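Local coordinates for protein acyltransferase (Streptococcus pneumoniae, PDB 5UG1) that probably transfers acetyl groups onto peptidoglycan of the cell wall, as the C-terminal catalytic domain of an O-acetyltransferase of the OatA family, at residues A[67-78]-A[104-115]. Residues are numbered along the deposited sequence; the frame is centred on the assembly and turned at random.
Sequences PENYKDDWDSIV and IVEKAAAYMREL
Tyr111 OH donates a hydrogen bond to Asp75 OD1, and the carboxylate meets the phenol at the ring's edge with the two planes 59° apart; the modelled separation of 2.4 Å is unusually short, which leaves the exact length doubtful. Tyr111 reaches across the groove because its CG stands anti to the backbone N (chi1 -168°), which extends the ring toward helix 70-80. Nearer the start of that helix, Tyr70 fits as a knob into a hole formed by Ile104, Lys107, Ala108 and Tyr111. One face of its ring lies against helix 102-118, where Ala108 CA makes a CH-pi contact 4.0 Å from the ring centroid, while Tyr111 CB comes to the ring edge. Both helices are connections of an atypical alpha/beta hydrolase fold, lying side by side against its parallel sheet; the axes of segments 70-78 and 104-115 run 27° from parallel and approach to 10.0 Å at their closest. On the sheet side, Met112 extends across the Trp74 indole in a Met-aromatic contact. Its CG stands almost squarely over the five-membered ring, 3.6 Å from the centroid, and the rest of the chain brings CE to 3.4 Å from Trp74 CZ2; Leu89 of strand 86-90 touches both side chains. Farther along, Leu115 CD1 touches both Trp74 CB and Val78 CG2, at 3.8 and 3.9 Å.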
loop_
_atom_site.group_PDB
_atom_site.type_symbol
_atom_site.label_atom_id
_atom_site.label_comp_id
_atom_site.label_asym_id
_atom_site.label_seq_id
_atom_site.Cartn_x
_atom_site.Cartn_y
_atom_site.Cartn_z
ATOM N N PRO A 67 -0.101 -1.755 13.892
ATOM C CA PRO A 67 0.977 -2.540 13.278
ATOM C C PRO A 67 1.360 -3.784 14.065
ATOM O O PRO A 67 2.120 -4.607 13.541
ATOM C CB PRO A 67 2.142 -1.544 13.228
ATOM C CG PRO A 67 1.940 -0.726 14.514
ATOM C CD PRO A 67 0.423 -0.611 14.669
ATOM N N GLU A 68 0.858 -3.951 15.290
ATOM C CA GLU A 68 1.420 -4.955 16.191
ATOM C C GLU A 68 1.331 -6.363 15.607
ATOM O O GLU A 68 2.263 -7.162 15.756
ATOM C CB GLU A 68 0.720 -4.889 17.551
ATOM C CG GLU A 68 1.345 -5.785 18.620
ATOM C CD GLU A 68 0.735 -7.190 18.673
ATOM O OE1 GLU A 68 -0.396 -7.390 18.158
ATOM O OE2 GLU A 68 1.392 -8.091 19.248
ATOM N N ASN A 69 0.223 -6.688 14.931
ATOM C CA ASN A 69 0.009 -8.030 14.395
ATOM C C ASN A 69 0.507 -8.178 12.959
ATOM O O ASN A 69 -0.063 -8.966 12.192
ATOM C CB ASN A 69 -1.471 -8.408 14.488
ATOM C CG ASN A 69 -1.689 -9.922 14.573
ATOM O OD1 ASN A 69 -0.823 -10.659 15.041
ATOM N ND2 ASN A 69 -2.849 -10.385 14.115
ATOM N N TYR A 70 1.566 -7.453 12.572
ATOM C CA TYR A 70 1.937 -7.393 11.156
ATOM C C TYR A 70 2.303 -8.767 10.605
ATOM O O TYR A 70 1.979 -9.078 9.450
ATOM C CB TYR A 70 3.096 -6.421 10.933
ATOM C CG TYR A 70 4.395 -6.901 11.515
ATOM C CD1 TYR A 70 4.730 -6.606 12.830
ATOM C CD2 TYR A 70 5.293 -7.656 10.757
ATOM C CE1 TYR A 70 5.914 -7.051 13.381
ATOM C CE2 TYR A 70 6.475 -8.108 11.298
ATOM C CZ TYR A 70 6.781 -7.804 12.614
ATOM O OH TYR A 70 7.960 -8.237 13.183
ATOM N N LYS A 71 2.999 -9.596 11.397
ATOM C CA LYS A 71 3.409 -10.909 10.901
ATOM C C LYS A 71 2.199 -11.705 10.414
ATOM O O LYS A 71 2.114 -12.072 9.235
ATOM C CB LYS A 71 4.161 -11.680 11.984
ATOM C CG LYS A 71 5.628 -11.364 12.115
ATOM C CD LYS A 71 6.214 -12.138 13.314
ATOM C CE LYS A 71 7.678 -11.807 13.578
ATOM N NZ LYS A 71 8.112 -12.329 14.902
ATOM N N ASP A 72 1.229 -11.946 11.304
ATOM C CA ASP A 72 0.045 -12.707 10.914
ATOM C C ASP A 72 -0.752 -11.980 9.836
ATOM O O ASP A 72 -1.246 -12.610 8.897
ATOM C CB ASP A 72 -0.838 -12.991 12.126
ATOM C CG ASP A 72 -0.238 -14.041 13.054
ATOM O OD1 ASP A 72 0.776 -14.665 12.680
ATOM O OD2 ASP A 72 -0.783 -14.248 14.156
ATOM N N ASP A 73 -0.878 -10.656 9.943
ATOM C CA ASP A 73 -1.705 -9.922 8.983
ATOM C C ASP A 73 -1.138 -10.013 7.569
ATOM O O ASP A 73 -1.884 -10.243 6.610
ATOM C CB ASP A 73 -1.862 -8.457 9.414
ATOM C CG ASP A 73 -3.059 -8.243 10.359
ATOM O OD1 ASP A 73 -4.075 -8.960 10.218
ATOM O OD2 ASP A 73 -2.992 -7.367 11.247
ATOM N N TRP A 74 0.175 -9.837 7.409
ATOM C CA TRP A 74 0.713 -9.846 6.057
ATOM C C TRP A 74 0.853 -11.259 5.531
ATOM O O TRP A 74 0.658 -11.484 4.332
ATOM C CB TRP A 74 2.049 -9.102 6.005
ATOM C CG TRP A 74 1.855 -7.639 6.133
ATOM C CD1 TRP A 74 2.240 -6.844 7.174
ATOM C CD2 TRP A 74 1.171 -6.787 5.200
ATOM N NE1 TRP A 74 1.854 -5.541 6.932
ATOM C CE2 TRP A 74 1.195 -5.487 5.729
ATOM C CE3 TRP A 74 0.549 -7.005 3.967
ATOM C CZ2 TRP A 74 0.620 -4.407 5.068
ATOM C CZ3 TRP A 74 -0.004 -5.936 3.308
ATOM C CH2 TRP A 74 0.026 -4.651 3.858
ATOM N N ASP A 75 1.185 -12.216 6.403
ATOM C CA ASP A 75 1.081 -13.622 6.028
ATOM C C ASP A 75 -0.320 -13.940 5.523
ATOM O O ASP A 75 -0.490 -14.582 4.482
ATOM C CB ASP A 75 1.407 -14.518 7.217
ATOM C CG ASP A 75 2.881 -14.646 7.472
ATOM O OD1 ASP A 75 3.687 -14.162 6.640
ATOM O OD2 ASP A 75 3.223 -15.247 8.511
ATOM N N SER A 76 -1.337 -13.480 6.251
ATOM C CA SER A 76 -2.708 -13.857 5.932
ATOM C C SER A 76 -3.177 -13.229 4.624
ATOM O O SER A 76 -3.787 -13.905 3.788
ATOM C CB SER A 76 -3.644 -13.456 7.065
ATOM O OG SER A 76 -4.963 -13.842 6.743
ATOM N N ILE A 77 -2.945 -11.927 4.440
ATOM C CA ILE A 77 -3.479 -11.292 3.243
ATOM C C ILE A 77 -2.785 -11.856 2.009
ATOM O O ILE A 77 -3.420 -12.095 0.977
ATOM C CB ILE A 77 -3.375 -9.757 3.343
ATOM C CG1 ILE A 77 -4.380 -9.095 2.398
ATOM C CG2 ILE A 77 -1.961 -9.269 3.077
ATOM C CD1 ILE A 77 -4.571 -7.634 2.667
ATOM N N VAL A 78 -1.494 -12.156 2.125
ATOM C CA VAL A 78 -0.786 -12.785 1.020
ATOM C C VAL A 78 -1.351 -14.167 0.755
ATOM O O VAL A 78 -1.576 -14.547 -0.398
ATOM C CB VAL A 78 0.721 -12.831 1.316
ATOM C CG1 VAL A 78 1.418 -13.805 0.355
ATOM C CG2 VAL A 78 1.303 -11.414 1.235
ATOM N N ILE A 104 8.114 -1.488 15.427
ATOM C CA ILE A 104 7.160 -2.433 14.850
ATOM C C ILE A 104 6.849 -2.065 13.404
ATOM O O ILE A 104 6.825 -2.927 12.516
ATOM C CB ILE A 104 5.877 -2.466 15.699
ATOM C CG1 ILE A 104 6.218 -2.742 17.160
ATOM C CG2 ILE A 104 4.891 -3.504 15.164
ATOM C CD1 ILE A 104 5.073 -2.494 18.074
ATOM N N VAL A 105 6.556 -0.788 13.148
ATOM C CA VAL A 105 6.283 -0.374 11.778
ATOM C C VAL A 105 7.474 -0.691 10.898
ATOM O O VAL A 105 7.321 -1.147 9.759
ATOM C CB VAL A 105 5.926 1.119 11.718
ATOM C CG1 VAL A 105 5.728 1.530 10.282
ATOM C CG2 VAL A 105 4.666 1.397 12.522
ATOM N N GLU A 106 8.680 -0.467 11.420
ATOM C CA GLU A 106 9.883 -0.785 10.669
ATOM C C GLU A 106 9.954 -2.277 10.396
ATOM O O GLU A 106 10.170 -2.696 9.257
ATOM C CB GLU A 106 11.118 -0.291 11.428
ATOM C CG GLU A 106 11.313 1.235 11.336
ATOM C CD GLU A 106 11.487 1.687 9.893
ATOM O OE1 GLU A 106 12.506 1.316 9.279
ATOM O OE2 GLU A 106 10.604 2.384 9.355
ATOM N N LYS A 107 9.732 -3.095 11.430
ATOM C CA LYS A 107 9.685 -4.541 11.235
ATOM C C LYS A 107 8.623 -4.927 10.209
ATOM O O LYS A 107 8.846 -5.818 9.382
ATOM C CB LYS A 107 9.431 -5.248 12.571
ATOM C CG LYS A 107 10.665 -5.354 13.492
ATOM C CD LYS A 107 10.279 -5.835 14.907
ATOM C CE LYS A 107 11.468 -5.898 15.849
ATOM N NZ LYS A 107 11.190 -6.774 17.028
ATOM N N ALA A 108 7.466 -4.262 10.228
ATOM C CA ALA A 108 6.412 -4.603 9.271
ATOM C C ALA A 108 6.861 -4.315 7.847
ATOM O O ALA A 108 6.730 -5.163 6.955
ATOM C CB ALA A 108 5.123 -3.845 9.595
ATOM N N ALA A 109 7.406 -3.123 7.618
ATOM C CA ALA A 109 7.947 -2.799 6.306
ATOM C C ALA A 109 8.964 -3.843 5.871
ATOM O O ALA A 109 8.931 -4.310 4.734
ATOM C CB ALA A 109 8.575 -1.400 6.323
ATOM N N ALA A 110 9.870 -4.232 6.774
ATOM C CA ALA A 110 10.900 -5.206 6.415
ATOM C C ALA A 110 10.289 -6.547 6.032
ATOM O O ALA A 110 10.715 -7.180 5.058
ATOM C CB ALA A 110 11.889 -5.383 7.572
ATOM N N TYR A 111 9.297 -7.001 6.800
ATOM C CA TYR A 111 8.653 -8.282 6.532
ATOM C C TYR A 111 7.898 -8.271 5.205
ATOM O O TYR A 111 7.895 -9.275 4.483
ATOM C CB TYR A 111 7.708 -8.629 7.681
ATOM C CG TYR A 111 7.220 -10.050 7.646
ATOM C CD1 TYR A 111 8.112 -11.106 7.799
ATOM C CD2 TYR A 111 5.878 -10.342 7.463
ATOM C CE1 TYR A 111 7.685 -12.407 7.761
ATOM C CE2 TYR A 111 5.433 -11.657 7.431
ATOM C CZ TYR A 111 6.350 -12.684 7.584
ATOM O OH TYR A 111 5.948 -14.000 7.555
ATOM N N MET A 112 7.228 -7.157 4.884
ATOM C CA MET A 112 6.572 -7.013 3.586
ATOM C C MET A 112 7.580 -7.077 2.449
ATOM O O MET A 112 7.309 -7.679 1.407
ATOM C CB MET A 112 5.800 -5.693 3.519
ATOM C CG MET A 112 4.699 -5.542 4.565
ATOM S SD MET A 112 4.107 -3.845 4.705
ATOM C CE MET A 112 3.300 -3.691 3.103
ATOM N N ARG A 113 8.750 -6.455 2.626
ATOM C CA ARG A 113 9.810 -6.608 1.637
ATOM C C ARG A 113 10.178 -8.077 1.451
ATOM O O ARG A 113 10.418 -8.520 0.322
ATOM C CB ARG A 113 11.036 -5.792 2.042
ATOM C CG ARG A 113 10.804 -4.279 2.006
ATOM C CD ARG A 113 12.034 -3.490 2.448
ATOM N NE ARG A 113 11.677 -2.092 2.659
ATOM C CZ ARG A 113 11.716 -1.460 3.831
ATOM N NH1 ARG A 113 12.145 -2.076 4.926
ATOM N NH2 ARG A 113 11.348 -0.188 3.903
ATOM N N GLU A 114 10.197 -8.859 2.541
ATOM C CA GLU A 114 10.589 -10.264 2.420
ATOM C C GLU A 114 9.560 -11.040 1.625
ATOM O O GLU A 114 9.913 -11.885 0.794
ATOM C CB GLU A 114 10.781 -10.899 3.800
ATOM C CG GLU A 114 11.764 -10.142 4.666
ATOM C CD GLU A 114 12.250 -10.919 5.879
ATOM O OE1 GLU A 114 11.436 -11.584 6.555
ATOM O OE2 GLU A 114 13.461 -10.856 6.153
ATOM N N LEU A 115 8.283 -10.754 1.866
ATOM C CA LEU A 115 7.216 -11.431 1.154
ATOM C C LEU A 115 7.245 -11.082 -0.328
ATOM O O LEU A 115 7.077 -11.961 -1.177
ATOM C CB LEU A 115 5.863 -11.072 1.781
ATOM C CG LEU A 115 5.574 -11.664 3.162
ATOM C CD1 LEU A 115 4.230 -11.167 3.727
ATOM C CD2 LEU A 115 5.601 -13.173 3.085
#